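3-oxoacyl-[acyl-carrier-protein] synthase (Arabidopsis thaliana, PDB 2IX4) catalyses the condensation step of mitochondrial fatty acid synthesis, adding two carbons from malonyl-ACP to a growing acyl chain. Local coordinates at residues Ser82-Asn87 with Ser146-Pro151; Gly125-Ile130 with Ala212-Gly217; Ala189-Gln194 with Cys275-Ser280; Met413-Gly418 with Asn423-Phe428. All blocks are in the same frame, centred on the assembly; numbering follows the deposited sequence.

Contacts 1 and 2 form one cluster and contacts 3 and 4 another, on a single thiolase-like chain. The first two have centres 16 Å apart and touch: Phe149 CE1 lies 3.7 Å from Asp129 O. Both also meet the second subunit. Contacts 3 and 4 are closer, 11 Å between centres, because strands 272-281 and 422-429 are neighbours in one sheet; there Tyr277 CD1 packs on Leu426 CD2. Contact 4 holds two potassium ligands and Gly418 of the hexanoic acid pocket, whereas the side chain of Ile127 in contact 2 is about 8 Å from a bound hexanoic acid. The nearest atoms of contacts 2 and 4 are about 14 Å apart.

Contact 1: residues Ser82-Asn87 with Ser146-Pro151; sequences SKAVAN and SPFFIP
The aromatic ring of Phe148 packs against Lys83 and Ala84, joining two type I beta turns, Ser82 to Val85 and Ser146 to Phe149, in the N-terminal half of the ketosynthase. The ring is oblique to both partners. One ortho carbon, CD1, lies 3.7 Å from Lys83 CB, and the other, CD2, lies 3.9 Å from Ala84 CB, so that two consecutive residues of one turn share a single ring of the other. Lys83 has its CG beside the backbone N (chi1 -73°) and is fully extended from there. Its CD still meets Phe148 CE1 at 3.9 Å before the ammonium end leads away from the contact. Phe148 is turned the same way about its first bond (chi1 -58°), which carries the ring from its own turn toward the Lys83-Ala84 backbone. The CA atoms of Ala84 and Phe148 are 5.4 Å apart. Within its turn Phe148 is steadied by an ST turn: its N donates to Ser146 OG at 3.1 Å. The corresponding bond from Ala84 N to Ser82 OG is weak. The seam is partly buried, with Lys83 on its exposed side. The second subunit closes another part: Ile286 of that subunit packs on Ala84 and Pro151, and Ser221 of that subunit bonds to Pro147 O. Just beyond the hydrophobic patch a water molecule spans the two segments, donating to Ala84 O at 2.7 Å and more weakly to Pro151 O at 2.9 Å.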
loop_
_atom_site.group_PDB
_atom_site.type_symbol
_atom_site.label_atom_id
_atom_site.label_comp_id
_atom_site.label_asym_id
_atom_site.label_seq_id
_atom_site.Cartn_x
_atom_site.Cartn_y
_atom_site.Cartn_z
ATOM N N SER A 82 7.820 17.151 -14.260
ATOM C CA SER A 82 8.886 16.154 -14.310
ATOM C C SER A 82 8.408 14.887 -15.012
ATOM O O SER A 82 7.221 14.555 -14.971
ATOM C CB SER A 82 9.375 15.832 -12.894
ATOM O OG SER A 82 10.171 14.659 -12.875
ATOM N N LYS A 83 9.342 14.182 -15.645
ATOM C CA LYS A 83 9.028 12.965 -16.402
ATOM C C LYS A 83 8.604 11.788 -15.520
ATOM O O LYS A 83 7.913 10.877 -15.983
ATOM C CB LYS A 83 10.215 12.563 -17.285
ATOM C CG LYS A 83 10.427 13.466 -18.492
ATOM C CD LYS A 83 11.585 12.983 -19.353
ATOM C CE LYS A 83 11.740 13.849 -20.591
ATOM N NZ LYS A 83 12.846 13.377 -21.470
ATOM N N ALA A 84 9.014 11.817 -14.253
ATOM C CA ALA A 84 8.722 10.733 -13.312
ATOM C C ALA A 84 7.439 10.966 -12.514
ATOM O O ALA A 84 7.054 10.130 -11.691
ATOM C CB ALA A 84 9.906 10.520 -12.372
ATOM N N VAL A 85 6.777 12.095 -12.763
ATOM C CA VAL A 85 5.592 12.479 -11.999
ATOM C C VAL A 85 4.290 12.169 -12.751
ATOM O O VAL A 85 3.915 12.871 -13.695
ATOM C CB VAL A 85 5.638 13.978 -11.562
ATOM C CG1 VAL A 85 4.387 14.359 -10.774
ATOM C CG2 VAL A 85 6.878 14.258 -10.718
ATOM N N ALA A 86 3.618 11.101 -12.329
ATOM C CA ALA A 86 2.261 10.817 -12.784
ATOM C C ALA A 86 1.291 11.746 -12.055
ATOM O O ALA A 86 1.649 12.357 -11.041
ATOM C CB ALA A 86 1.904 9.362 -12.536
ATOM N N ASN A 87 0.066 11.846 -12.567
ATOM C CA ASN A 87 -0.913 12.790 -12.035
ATOM C C ASN A 87 -1.218 12.625 -10.548
ATOM O O ASN A 87 -1.321 13.619 -9.830
ATOM C CB ASN A 87 -2.193 12.782 -12.874
ATOM C CG ASN A 87 -1.998 13.425 -14.238
ATOM O OD1 ASN A 87 -0.934 13.311 -14.847
ATOM N ND2 ASN A 87 -3.026 14.103 -14.723
ATOM N N SER A 146 9.852 4.356 -21.696
ATOM C CA SER A 146 10.548 5.320 -20.849
ATOM C C SER A 146 11.299 4.640 -19.703
ATOM O O SER A 146 10.794 3.678 -19.118
ATOM C CB SER A 146 9.552 6.339 -20.284
ATOM O OG SER A 146 10.196 7.281 -19.439
ATOM N N PRO A 147 12.508 5.143 -19.377
ATOM C CA PRO A 147 13.235 4.681 -18.189
ATOM C C PRO A 147 12.496 5.038 -16.898
ATOM O O PRO A 147 12.773 4.459 -15.844
ATOM C CB PRO A 147 14.561 5.454 -18.256
ATOM C CG PRO A 147 14.662 5.965 -19.653
ATOM C CD PRO A 147 13.261 6.177 -20.112
ATOM N N PHE A 148 11.565 5.988 -16.996
ATOM C CA PHE A 148 10.774 6.450 -15.855
ATOM C C PHE A 148 9.444 5.712 -15.707
ATOM O O PHE A 148 8.637 6.066 -14.848
ATOM C CB PHE A 148 10.510 7.956 -15.956
ATOM C CG PHE A 148 11.755 8.793 -16.025
ATOM C CD1 PHE A 148 12.149 9.374 -17.225
ATOM C CD2 PHE A 148 12.535 9.001 -14.891
ATOM C CE1 PHE A 148 13.300 10.149 -17.297
ATOM C CE2 PHE A 148 13.689 9.776 -14.953
ATOM C CZ PHE A 148 14.070 10.352 -16.159
ATOM N N PHE A 149 9.220 4.688 -16.531
ATOM C CA PHE A 149 7.958 3.951 -16.508
ATOM C C PHE A 149 7.658 3.339 -15.141
ATOM O O PHE A 149 6.590 3.583 -14.577
ATOM C CB PHE A 149 7.908 2.880 -17.610
ATOM C CG PHE A 149 6.766 1.904 -17.458
ATOM C CD1 PHE A 149 5.449 2.310 -17.674
ATOM C CD2 PHE A 149 7.008 0.583 -17.092
ATOM C CE1 PHE A 149 4.390 1.411 -17.524
ATOM C CE2 PHE A 149 5.955 -0.322 -16.943
ATOM C CZ PHE A 149 4.645 0.096 -17.161
ATOM N N ILE A 150 8.597 2.549 -14.617
ATOM C CA ILE A 150 8.417 1.888 -13.317
ATOM C C ILE A 150 8.218 2.889 -12.162
ATOM O O ILE A 150 7.248 2.763 -11.410
ATOM C CB ILE A 150 9.553 0.854 -13.006
ATOM C CG1 ILE A 150 9.493 -0.341 -13.972
ATOM C CG2 ILE A 150 9.503 0.389 -11.546
ATOM C CD1 ILE A 150 8.265 -1.252 -13.817
ATOM N N PRO A 151 9.121 3.887 -12.022
ATOM C CA PRO A 151 8.956 4.878 -10.950
ATOM C C PRO A 151 7.611 5.615 -10.941
ATOM O O PRO A 151 7.124 5.963 -9.869
ATOM C CB PRO A 151 10.094 5.870 -11.212
ATOM C CG PRO A 151 11.107 5.096 -11.944
ATOM C CD PRO A 151 10.347 4.141 -12.801
HETATM O O HOH W 1 8.152 8.653 -9.762
#

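Contact 2: residues Gly125-Ile130 with Ala212-Gly217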
loop_
_atom_site.group_PDB
_atom_site.type_symbol
_atom_site.label_atom_id
_atom_site.label_comp_id
_atom_site.label_asym_id
_atom_site.label_seq_id
_atom_site.Cartn_x
_atom_site.Cartn_y
_atom_site.Cartn_z
ATOM N N GLY A 125 -2.713 3.834 -8.791
ATOM C CA GLY A 125 -1.516 4.403 -9.409
ATOM C C GLY A 125 -1.807 5.082 -10.730
ATOM O O GLY A 125 -2.578 6.041 -10.786
ATOM N N SER A 126 -1.190 4.582 -11.799
ATOM C CA SER A 126 -1.342 5.193 -13.116
ATOM C C SER A 126 -1.611 4.156 -14.206
ATOM O O SER A 126 -0.696 3.729 -14.916
ATOM C CB SER A 126 -0.115 6.047 -13.451
ATOM O OG SER A 126 -0.359 6.854 -14.589
ATOM N N ILE A 127 -2.876 3.759 -14.328
ATOM C CA ILE A 127 -3.306 2.801 -15.349
ATOM C C ILE A 127 -3.045 3.309 -16.772
ATOM O O ILE A 127 -2.661 2.529 -17.643
ATOM C CB ILE A 127 -4.800 2.392 -15.178
ATOM C CG1 ILE A 127 -5.005 1.657 -13.846
ATOM C CG2 ILE A 127 -5.264 1.516 -16.344
ATOM C CD1 ILE A 127 -6.399 1.058 -13.646
ATOM N N CYS A 128 -3.242 4.609 -16.997
ATOM C CA CYS A 128 -3.058 5.199 -18.327
ATOM C C CYS A 128 -1.617 5.083 -18.824
ATOM O O CYS A 128 -1.380 4.917 -20.024
ATOM C CB CYS A 128 -3.529 6.658 -18.358
ATOM S SG CYS A 128 -2.586 7.788 -17.310
ATOM N N ASP A 129 -0.661 5.171 -17.901
ATOM C CA ASP A 129 0.750 4.979 -18.223
ATOM C C ASP A 129 1.065 3.530 -18.584
ATOM O O ASP A 129 1.883 3.274 -19.470
ATOM C CB ASP A 129 1.637 5.445 -17.069
ATOM C CG ASP A 129 1.794 6.953 -17.028
ATOM O OD1 ASP A 129 2.082 7.557 -18.085
ATOM O OD2 ASP A 129 1.642 7.537 -15.937
ATOM N N ILE A 130 0.417 2.588 -17.900
ATOM C CA ILE A 130 0.583 1.165 -18.210
ATOM C C ILE A 130 -0.069 0.821 -19.552
ATOM O O ILE A 130 0.437 -0.022 -20.294
ATOM C CB ILE A 130 0.046 0.250 -17.077
ATOM C CG1 ILE A 130 0.714 0.609 -15.744
ATOM C CG2 ILE A 130 0.285 -1.234 -17.409
ATOM C CD1 ILE A 130 0.030 0.024 -14.514
ATOM N N ALA A 212 -9.659 5.516 -19.829
ATOM C CA ALA A 212 -10.410 4.491 -20.555
ATOM C C ALA A 212 -10.561 3.171 -19.805
ATOM O O ALA A 212 -11.680 2.701 -19.586
ATOM C CB ALA A 212 -9.779 4.249 -21.913
ATOM N N LEU A 213 -9.434 2.584 -19.407
ATOM C CA LEU A 213 -9.442 1.255 -18.805
ATOM C C LEU A 213 -10.004 1.240 -17.385
ATOM O O LEU A 213 -10.645 0.269 -16.981
ATOM C CB LEU A 213 -8.047 0.620 -18.855
ATOM C CG LEU A 213 -7.987 -0.900 -18.686
ATOM C CD1 LEU A 213 -8.989 -1.613 -19.609
ATOM C CD2 LEU A 213 -6.564 -1.413 -18.915
ATOM N N SER A 214 -9.759 2.313 -16.635
ATOM C CA SER A 214 -10.312 2.452 -15.286
ATOM C C SER A 214 -11.834 2.515 -15.309
ATOM O O SER A 214 -12.500 1.791 -14.562
ATOM C CB SER A 214 -9.760 3.697 -14.600
ATOM O OG SER A 214 -8.364 3.593 -14.412
ATOM N N VAL A 215 -12.371 3.376 -16.172
ATOM C CA VAL A 215 -13.815 3.509 -16.353
ATOM C C VAL A 215 -14.418 2.194 -16.854
ATOM O O VAL A 215 -15.402 1.720 -16.290
ATOM C CB VAL A 215 -14.182 4.693 -17.293
ATOM C CG1 VAL A 215 -15.681 4.761 -17.525
ATOM C CG2 VAL A 215 -13.694 6.020 -16.707
ATOM N N ALA A 216 -13.810 1.601 -17.884
ATOM C CA ALA A 216 -14.271 0.320 -18.433
ATOM C C ALA A 216 -14.198 -0.809 -17.411
ATOM O O ALA A 216 -15.071 -1.680 -17.373
ATOM C CB ALA A 216 -13.481 -0.049 -19.679
ATOM N N GLY A 217 -13.146 -0.794 -16.594
ATOM C CA GLY A 217 -12.942 -1.800 -15.555
ATOM C C GLY A 217 -14.002 -1.741 -14.471
ATOM O O GLY A 217 -14.613 -2.752 -14.142
#
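At the first turn of helix 127-138, Ile127 packs against Leu213 and Ser214 near the start of helix 212-220, each branch of the isoleucine meeting a different partner. CG2 rests 3.9 Å from Leu213 CB and 4.1 Å from Leu213 CD2, with the two side chains crossing at about a right angle. The other branch, CG1 beside the backbone N (chi1 -64°) and then extended, brings CD1 to 3.3 Å from Ser214 OG. That hydroxyl is buried but satisfied by hydrogen bonds with Asp211 OD1 and Ser209 OG, so the methyl merely lies against it. Both helices belong to the dimer interface of this thiolase-fold enzyme: Ile153 of the second subunit packs on Ile127, and Phe149 of that subunit on Leu213. An alanine in place of Ile127 would remove CD1 and CG2 and would probably open a gap between the helices beside Leu213 CB and Ser214 OG, close to where the subunits meet. Ser126, the N-cap of helix 127-138, donates from OG to Asp129 OD2 at 2.5 Å, meeting the oxygen from above the carboxylate plane, 40° out of it.

Contact 3: residues Ala189-Gln194 with Cys275-Ser280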
loop_
_atom_site.group_PDB
_atom_site.type_symbol
_atom_site.label_atom_id
_atom_site.label_comp_id
_atom_site.label_asym_id
_atom_site.label_seq_id
_atom_site.Cartn_x
_atom_site.Cartn_y
_atom_site.Cartn_z
ATOM N N ALA A 189 -0.046 6.564 10.128
ATOM C CA ALA A 189 0.817 7.693 10.486
ATOM C C ALA A 189 0.588 8.146 11.929
ATOM O O ALA A 189 1.533 8.524 12.632
ATOM C CB ALA A 189 0.589 8.844 9.525
ATOM N N THR A 190 -0.670 8.110 12.356
ATOM C CA THR A 190 -1.050 8.383 13.741
ATOM C C THR A 190 -0.390 7.385 14.703
ATOM O O THR A 190 0.230 7.793 15.688
ATOM C CB THR A 190 -2.585 8.371 13.896
ATOM O OG1 THR A 190 -3.142 9.390 13.061
ATOM C CG2 THR A 190 -3.008 8.625 15.341
ATOM N N ARG A 191 -0.510 6.090 14.400
ATOM C CA ARG A 191 0.140 5.035 15.191
ATOM C C ARG A 191 1.648 5.248 15.328
ATOM O O ARG A 191 2.223 4.987 16.387
ATOM C CB ARG A 191 -0.123 3.653 14.585
ATOM C CG ARG A 191 -1.554 3.157 14.698
ATOM C CD ARG A 191 -1.857 2.566 16.074
ATOM N NE ARG A 191 -3.246 2.116 16.168
ATOM C CZ ARG A 191 -4.281 2.913 16.430
ATOM N NH1 ARG A 191 -4.100 4.213 16.637
ATOM N NH2 ARG A 191 -5.504 2.403 16.488
ATOM N N MET A 192 2.277 5.721 14.254
ATOM C CA MET A 192 3.711 6.006 14.247
ATOM C C MET A 192 4.092 7.155 15.185
ATOM O O MET A 192 5.090 7.066 15.897
ATOM C CB MET A 192 4.207 6.285 12.823
ATOM C CG MET A 192 4.165 5.067 11.909
ATOM S SD MET A 192 4.478 5.414 10.164
ATOM C CE MET A 192 4.064 3.823 9.452
ATOM N N ILE A 193 3.304 8.227 15.180
ATOM C CA ILE A 193 3.529 9.345 16.104
ATOM C C ILE A 193 3.288 8.896 17.549
ATOM O O ILE A 193 4.059 9.234 18.451
ATOM C CB ILE A 193 2.661 10.585 15.749
ATOM C CG1 ILE A 193 3.008 11.091 14.341
ATOM C CG2 ILE A 193 2.862 11.705 16.776
ATOM C CD1 ILE A 193 2.006 12.072 13.751
ATOM N N GLN A 194 2.225 8.118 17.749
ATOM C CA GLN A 194 1.883 7.573 19.064
ATOM C C GLN A 194 3.025 6.742 19.642
ATOM O O GLN A 194 3.401 6.926 20.801
ATOM C CB GLN A 194 0.601 6.733 18.991
ATOM C CG GLN A 194 -0.685 7.548 18.933
ATOM C CD GLN A 194 -1.905 6.711 18.559
ATOM O OE1 GLN A 194 -1.817 5.772 17.769
ATOM N NE2 GLN A 194 -3.051 7.063 19.122
ATOM N N CYS A 275 -8.567 10.842 17.586
ATOM C CA CYS A 275 -8.812 10.071 18.807
ATOM C C CYS A 275 -9.103 8.597 18.569
ATOM O O CYS A 275 -9.003 7.784 19.491
ATOM C CB CYS A 275 -9.980 10.683 19.588
ATOM S SG CYS A 275 -9.695 12.374 20.142
ATOM N N GLY A 276 -9.475 8.257 17.341
ATOM C CA GLY A 276 -9.853 6.889 17.025
ATOM C C GLY A 276 -9.492 6.482 15.617
ATOM O O GLY A 276 -9.700 7.240 14.669
ATOM N N TYR A 277 -8.940 5.278 15.501
ATOM C CA TYR A 277 -8.607 4.665 14.221
ATOM C C TYR A 277 -9.073 3.213 14.272
ATOM O O TYR A 277 -8.317 2.313 14.641
ATOM C CB TYR A 277 -7.100 4.787 13.955
ATOM C CG TYR A 277 -6.539 4.047 12.748
ATOM C CD1 TYR A 277 -7.233 3.984 11.532
ATOM C CD2 TYR A 277 -5.283 3.439 12.819
ATOM C CE1 TYR A 277 -6.696 3.308 10.429
ATOM C CE2 TYR A 277 -4.740 2.772 11.727
ATOM C CZ TYR A 277 -5.447 2.712 10.538
ATOM O OH TYR A 277 -4.894 2.047 9.464
ATOM N N GLY A 278 -10.339 3.002 13.927
ATOM C CA GLY A 278 -10.936 1.674 13.970
ATOM C C GLY A 278 -10.734 0.953 12.660
ATOM O O GLY A 278 -10.961 1.528 11.596
ATOM N N MET A 279 -10.310 -0.307 12.742
ATOM C CA MET A 279 -10.055 -1.128 11.560
ATOM C C MET A 279 -10.765 -2.457 11.667
ATOM O O MET A 279 -10.829 -3.044 12.747
ATOM C CB MET A 279 -8.559 -1.389 11.391
ATOM C CG MET A 279 -7.735 -0.180 10.989
ATOM S SD MET A 279 -5.966 -0.527 11.075
ATOM C CE MET A 279 -5.718 -0.631 12.847
ATOM N N SER A 280 -11.285 -2.933 10.541
ATOM C CA SER A 280 -11.881 -4.261 10.481
ATOM C C SER A 280 -11.821 -4.828 9.070
ATOM O O SER A 280 -11.405 -4.148 8.126
ATOM C CB SER A 280 -13.336 -4.221 10.955
ATOM O OG SER A 280 -14.165 -3.613 9.980
#
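Arg191, on helix 181-195, lays one face of its guanidinium over the ring edge of Tyr277, on strand 272-281, packing the helix against the large mixed sheet of the thiolase fold. The tight part is this one pair. Tyr277 CD2 sits 3.7 Å above the guanidinium plane, over its centre, and 3.8 Å from Arg191 CZ. The two planes are 67° apart, so the ring meets the flat cation edge-on and does not stack with it. A bend at chi2 (-81°) sets the arginine head over the Tyr277 side chain, where NH2 also lies 3.8 Å from Tyr277 CB. Around this core the contact is loose: Thr190 and Met279 point at the opposite segment but are barely covered by it, and Gln194, at the partly exposed end, does not touch the strand. The buried polar groups are well provided for. Arg191 NE forms a salt bridge with Asp197 of the second subunit and NH2 bonds to Gln306, while Tyr277 OH is held by Asp188 and His184. Replacing Arg191 by a leucine would probably leave Asp197 of the second subunit without its cationic mate and Tyr277 CD2 without the flat group over it. Within strand 272-281, Cys275 and Gly276 both face Leu427 in a classic beta bulge. On the helix side, Gln194 helps fix the guanidinium: its OE1 accepts from Arg191 NH1 at 3.0 Å, on a lone pair in the carbonyl plane, with a C=O...donor angle of 126°.

Contact 4: residues Met413-Gly418 with Asn423-Phe428. With K (potassium ion), chain D.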
loop_
_atom_site.group_PDB
_atom_site.type_symbol
_atom_site.label_atom_id
_atom_site.label_comp_id
_atom_site.label_asym_id
_atom_site.label_seq_id
_atom_site.Cartn_x
_atom_site.Cartn_y
_atom_site.Cartn_z
ATOM N N MET A 413 -16.756 11.615 12.980
ATOM C CA MET A 413 -16.270 10.303 12.561
ATOM C C MET A 413 -16.407 10.144 11.046
ATOM O O MET A 413 -17.411 10.556 10.464
ATOM C CB MET A 413 -17.035 9.194 13.297
ATOM C CG MET A 413 -16.665 7.771 12.889
ATOM S SD MET A 413 -17.635 6.507 13.743
ATOM C CE MET A 413 -16.763 6.406 15.302
ATOM N N SER A 414 -15.396 9.547 10.418
ATOM C CA SER A 414 -15.385 9.345 8.971
ATOM C C SER A 414 -15.111 7.884 8.605
ATOM O O SER A 414 -14.068 7.335 8.956
ATOM C CB SER A 414 -14.347 10.265 8.317
ATOM O OG SER A 414 -14.419 10.188 6.900
ATOM N N ASN A 415 -16.061 7.270 7.902
ATOM C CA ASN A 415 -15.953 5.876 7.459
ATOM C C ASN A 415 -15.378 5.761 6.047
ATOM O O ASN A 415 -15.731 6.555 5.168
ATOM C CB ASN A 415 -17.327 5.211 7.479
ATOM C CG ASN A 415 -17.907 5.091 8.874
ATOM O OD1 ASN A 415 -17.196 5.202 9.873
ATOM N ND2 ASN A 415 -19.210 4.845 8.948
ATOM N N SER A 416 -14.504 4.781 5.835
ATOM C CA SER A 416 -13.982 4.464 4.502
ATOM C C SER A 416 -13.880 2.953 4.328
ATOM O O SER A 416 -13.185 2.285 5.094
ATOM C CB SER A 416 -12.612 5.098 4.286
ATOM O OG SER A 416 -12.649 6.491 4.529
ATOM N N PHE A 417 -14.579 2.426 3.324
ATOM C CA PHE A 417 -14.588 0.988 3.044
ATOM C C PHE A 417 -14.049 0.701 1.640
ATOM O O PHE A 417 -14.285 1.472 0.711
ATOM C CB PHE A 417 -16.006 0.410 3.187
ATOM C CG PHE A 417 -16.777 0.938 4.378
ATOM C CD1 PHE A 417 -16.222 0.940 5.660
ATOM C CD2 PHE A 417 -18.075 1.412 4.217
ATOM C CE1 PHE A 417 -16.945 1.417 6.753
ATOM C CE2 PHE A 417 -18.804 1.888 5.303
ATOM C CZ PHE A 417 -18.238 1.893 6.570
ATOM N N GLY A 418 -13.327 -0.407 1.482
ATOM C CA GLY A 418 -12.720 -0.743 0.194
ATOM C C GLY A 418 -12.942 -2.174 -0.261
ATOM O O GLY A 418 -13.403 -3.018 0.512
ATOM N N ASN A 423 -11.992 -2.123 6.036
ATOM C CA ASN A 423 -12.725 -1.012 6.650
ATOM C C ASN A 423 -11.877 -0.184 7.588
ATOM O O ASN A 423 -11.103 -0.722 8.376
ATOM C CB ASN A 423 -13.937 -1.528 7.424
ATOM C CG ASN A 423 -14.833 -2.394 6.581
ATOM O OD1 ASN A 423 -15.252 -1.995 5.495
ATOM N ND2 ASN A 423 -15.137 -3.587 7.073
ATOM N N ALA A 424 -12.044 1.130 7.502
ATOM C CA ALA A 424 -11.431 2.051 8.445
ATOM C C ALA A 424 -12.447 3.089 8.901
ATOM O O ALA A 424 -13.341 3.479 8.145
ATOM C CB ALA A 424 -10.219 2.725 7.829
ATOM N N SER A 425 -12.309 3.517 10.150
ATOM C CA SER A 425 -13.130 4.579 10.699
ATOM C C SER A 425 -12.228 5.517 11.492
ATOM O O SER A 425 -11.561 5.095 12.435
ATOM C CB SER A 425 -14.232 3.995 11.581
ATOM O OG SER A 425 -15.310 4.899 11.714
ATOM N N LEU A 426 -12.186 6.781 11.081
ATOM C CA LEU A 426 -11.370 7.788 11.756
ATOM C C LEU A 426 -12.247 8.687 12.608
ATOM O O LEU A 426 -13.248 9.216 12.126
ATOM C CB LEU A 426 -10.586 8.635 10.744
ATOM C CG LEU A 426 -9.550 7.949 9.843
ATOM C CD1 LEU A 426 -9.010 8.938 8.823
ATOM C CD2 LEU A 426 -8.411 7.332 10.656
ATOM N N LEU A 427 -11.872 8.859 13.874
ATOM C CA LEU A 427 -12.643 9.683 14.797
ATOM C C LEU A 427 -11.830 10.866 15.313
ATOM O O LEU A 427 -10.788 10.694 15.952
ATOM C CB LEU A 427 -13.204 8.839 15.952
ATOM C CG LEU A 427 -14.057 9.515 17.038
ATOM C CD1 LEU A 427 -15.203 10.335 16.446
ATOM C CD2 LEU A 427 -14.599 8.480 18.005
ATOM N N PHE A 428 -12.325 12.063 15.016
ATOM C CA PHE A 428 -11.684 13.310 15.418
ATOM C C PHE A 428 -12.500 13.997 16.504
ATOM O O PHE A 428 -13.711 13.793 16.603
ATOM C CB PHE A 428 -11.537 14.251 14.219
ATOM C CG PHE A 428 -10.705 13.693 13.102
ATOM C CD1 PHE A 428 -11.283 12.902 12.113
ATOM C CD2 PHE A 428 -9.343 13.964 13.035
ATOM C CE1 PHE A 428 -10.516 12.380 11.081
ATOM C CE2 PHE A 428 -8.567 13.453 12.005
ATOM C CZ PHE A 428 -9.156 12.659 11.023
HETATM K K K D . -16.258 9.100 4.839
#
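With Asn415 CG beside its backbone N (chi1 -65°) and Ser425 OG trans to its own (chi1 -158°), the two side chains of a non-hydrogen-bonded pair converge: Ser425 OG donates to Asn415 OD1 at 2.7 Å, nearly in line with the carbonyl. On the same face Met413 CG lies 3.4 Å from Ser425 OG, and Asn423 OD1 merely lies by the Phe417 ring, 3.1 Å from Phe417 CD1, amide and ring planes perpendicular; Asn423 ND2 hydrogen-bonds to Asp282 OD1 and Ser280 OG. These pairs belong to an antiparallel beta hairpin, whose strands run at 166°. Its backbone rungs pair Ser414 with Leu426 and Ser416 with Ala424, each by two hydrogen bonds. Strand 413-418 also supplies potassium ligands, Asn415 O at 2.6 Å and Ser414 OG at 3.0 Å; Asn318, Ala319 and Glu368 contribute others. Further along, the Phe417 ring meets that of His320, a predicted active-site residue, and Gly418 touches the bound hexanoic acid. The hairpin lies between helix 294-307, against the Asn415 and Ser425 side chains, and helix 181-195, against Ser416, Ala424 and Leu426, while strands 316-318 and 272-281 flank it in the sheet.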